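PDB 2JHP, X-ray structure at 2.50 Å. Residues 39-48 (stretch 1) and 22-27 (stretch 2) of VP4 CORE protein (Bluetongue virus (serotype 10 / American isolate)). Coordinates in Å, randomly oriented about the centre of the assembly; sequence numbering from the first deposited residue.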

# COMPACT_ATOMS: atom_id res chain seq x y z
N LEU A 39 -6.19 32.15 8.85
CA LEU A 39 -7.48 32.49 9.48
C LEU A 39 -8.67 32.36 8.52
O LEU A 39 -9.78 32.07 8.96
CB LEU A 39 -7.45 33.83 10.24
CG LEU A 39 -7.14 35.18 9.59
CD1 LEU A 39 -8.41 35.84 9.05
CD2 LEU A 39 -6.47 36.07 10.64
N GLU A 40 -8.42 32.53 7.23
CA GLU A 40 -9.46 32.34 6.23
C GLU A 40 -9.82 30.89 6.01
O GLU A 40 -10.99 30.53 6.10
CB GLU A 40 -9.10 33.00 4.89
CG GLU A 40 -9.60 34.43 4.77
CD GLU A 40 -11.05 34.57 5.21
OE1 GLU A 40 -11.88 33.69 4.86
OE2 GLU A 40 -11.36 35.56 5.91
N ASN A 41 -8.81 30.08 5.72
CA ASN A 41 -8.98 28.63 5.52
C ASN A 41 -9.66 27.96 6.73
O ASN A 41 -10.46 27.04 6.56
CB ASN A 41 -7.63 27.97 5.21
CG ASN A 41 -7.77 26.62 4.51
OD1 ASN A 41 -8.87 26.19 4.16
ND2 ASN A 41 -6.64 25.94 4.29
N GLY A 42 -9.36 28.45 7.94
CA GLY A 42 -9.90 27.88 9.17
C GLY A 42 -11.39 28.06 9.38
O GLY A 42 -11.98 27.43 10.26
N LYS A 43 -12.00 28.94 8.58
CA LYS A 43 -13.44 29.19 8.64
C LYS A 43 -14.24 28.07 7.99
O LYS A 43 -15.44 27.90 8.27
CB LYS A 43 -13.80 30.51 7.95
CG LYS A 43 -13.20 31.74 8.60
CD LYS A 43 -13.86 33.01 8.10
CE LYS A 43 -13.02 34.24 8.40
NZ LYS A 43 -12.54 34.33 9.81
N TYR A 44 -13.59 27.29 7.14
CA TYR A 44 -14.28 26.27 6.35
C TYR A 44 -14.28 24.89 7.01
O TYR A 44 -13.23 24.39 7.42
CB TYR A 44 -13.71 26.22 4.94
CG TYR A 44 -13.73 27.56 4.25
CD1 TYR A 44 -12.54 28.24 3.97
CD2 TYR A 44 -14.94 28.17 3.88
CE1 TYR A 44 -12.55 29.48 3.34
CE2 TYR A 44 -14.96 29.41 3.25
CZ TYR A 44 -13.76 30.06 2.98
OH TYR A 44 -13.77 31.28 2.36
N ALA A 45 -15.47 24.29 7.12
CA ALA A 45 -15.61 23.00 7.78
C ALA A 45 -15.89 21.82 6.82
O ALA A 45 -15.93 20.66 7.25
CB ALA A 45 -16.66 23.08 8.86
N THR A 46 -16.07 22.12 5.54
CA THR A 46 -16.18 21.10 4.49
C THR A 46 -15.11 21.39 3.46
O THR A 46 -14.44 22.42 3.56
CB THR A 46 -17.55 21.15 3.75
OG1 THR A 46 -17.66 22.39 3.05
CG2 THR A 46 -18.70 21.04 4.71
N ASP A 47 -14.96 20.53 2.45
CA ASP A 47 -14.18 20.89 1.27
C ASP A 47 -14.73 22.19 0.69
O ASP A 47 -15.93 22.47 0.79
CB ASP A 47 -14.19 19.78 0.21
CG ASP A 47 -13.41 18.54 0.66
OD1 ASP A 47 -12.51 18.66 1.52
OD2 ASP A 47 -13.70 17.43 0.15
N VAL A 48 -13.82 22.99 0.13
CA VAL A 48 -14.14 24.33 -0.37
C VAL A 48 -13.45 24.58 -1.68
O VAL A 48 -12.34 24.10 -1.92
CB VAL A 48 -13.67 25.44 0.60
CG1 VAL A 48 -14.70 25.68 1.64
CG2 VAL A 48 -12.31 25.12 1.23
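Stretch 2, residues 22-27: FLPIWK

No hydrogen bond crosses between these two stretches; they bury 473 Å² together, and the contacts are van der Waals packing. The rule begins with W26, which gives up more surface than any other residue here. Its CA-to-CB bond points toward stretch 1, chi1 is t, and chi2 is near 12°, so the indole reaches E40 and N41. There the backbone covers one ring face, with E40 C and N41 N above it, while E40 CB comes within 3.5 Å of W26 CZ2 and N41 CB within 3.7 Å of W26 CZ3.

A type I turn from N41 to Y44 follows, with Y44 N hydrogen-bonded to N41 O at 3.2 Å, and it redirects the chain and delivers the next aromatic. The CA-to-CB bond of Y44 points toward stretch 2, with chi1 m, and the side chain spans several of its residues: Y44 OH lies 3.4 Å from W26 CB and 3.6 Å from I25 O, and Y44 CD2 lies 4.0 Å from P24 CB. The Y44 ring and the five-membered ring of W26 meet obliquely, centroids 5.6 Å apart and planes at 41°.

Stretch 2 extends from L23 onward, becoming a strand at 25-27. As stretch 1 runs from E40 to V48, its contacts shift from W26 back to P24 and L23. The backbones come nearest at V48 and P24, whose CA atoms are 5.2 Å apart. Here the proline ring is the hub: V48 CG1 packs 3.3 Å from P24 CG, D47 O sits 3.4 Å from P24 CD, and T46 OG1 sits 3.5 Å from that same P24 CD. The threonine hydroxyl is satisfied within its own stretch, T46 OG1 donating to D47 O at 2.8 Å. L23 adds a lighter contact, its CB 3.8 Å from D47 O. I25 and K27 direct their CA-to-CB bonds away, alternating with W26.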

# COMPACT_ATOMS: atom_id res chain seq x y z
N PHE A 22 -22.62 24.16 -4.33
CA PHE A 22 -23.15 24.16 -2.96
C PHE A 22 -22.07 24.18 -1.88
O PHE A 22 -22.33 24.57 -0.73
CB PHE A 22 -24.10 22.99 -2.74
CG PHE A 22 -25.29 22.97 -3.69
CD1 PHE A 22 -25.60 21.82 -4.40
CD2 PHE A 22 -26.07 24.11 -3.86
CE1 PHE A 22 -26.69 21.80 -5.28
CE2 PHE A 22 -27.16 24.10 -4.74
CZ PHE A 22 -27.47 22.93 -5.44
N LEU A 23 -20.86 23.74 -2.24
CA LEU A 23 -19.69 23.93 -1.41
C LEU A 23 -19.36 25.42 -1.36
O LEU A 23 -19.66 26.16 -2.30
CB LEU A 23 -18.51 23.14 -1.96
CG LEU A 23 -18.68 21.63 -2.10
CD1 LEU A 23 -17.38 21.06 -2.59
CD2 LEU A 23 -19.09 20.97 -0.80
N PRO A 24 -18.72 25.87 -0.27
CA PRO A 24 -18.43 27.29 -0.13
C PRO A 24 -17.32 27.68 -1.08
O PRO A 24 -16.63 26.80 -1.61
CB PRO A 24 -17.96 27.44 1.33
CG PRO A 24 -17.92 26.06 1.91
CD PRO A 24 -18.16 25.07 0.84
N ILE A 25 -17.16 28.98 -1.31
CA ILE A 25 -16.17 29.51 -2.24
C ILE A 25 -15.25 30.48 -1.51
O ILE A 25 -15.70 31.32 -0.73
CB ILE A 25 -16.84 30.23 -3.44
CG1 ILE A 25 -17.79 29.28 -4.17
CG2 ILE A 25 -15.80 30.76 -4.42
CD1 ILE A 25 -19.14 29.90 -4.45
N TRP A 26 -13.96 30.36 -1.79
CA TRP A 26 -12.96 31.25 -1.22
C TRP A 26 -12.30 32.02 -2.36
O TRP A 26 -11.59 31.43 -3.18
CB TRP A 26 -11.94 30.43 -0.42
CG TRP A 26 -10.82 31.19 0.27
CD1 TRP A 26 -10.71 32.54 0.47
CD2 TRP A 26 -9.67 30.60 0.89
NE1 TRP A 26 -9.55 32.82 1.15
CE2 TRP A 26 -8.90 31.65 1.43
CE3 TRP A 26 -9.22 29.28 1.05
CZ2 TRP A 26 -7.69 31.43 2.11
CZ3 TRP A 26 -8.01 29.05 1.72
CH2 TRP A 26 -7.27 30.13 2.25
N LYS A 27 -12.53 33.33 -2.41
CA LYS A 27 -11.82 34.20 -3.33
C LYS A 27 -10.61 34.84 -2.66
O LYS A 27 -10.75 35.74 -1.83
CB LYS A 27 -12.76 35.28 -3.87
CG LYS A 27 -12.06 36.36 -4.68
CD LYS A 27 -12.97 37.56 -4.90
CE LYS A 27 -12.34 38.55 -5.87
NZ LYS A 27 -13.07 39.85 -5.88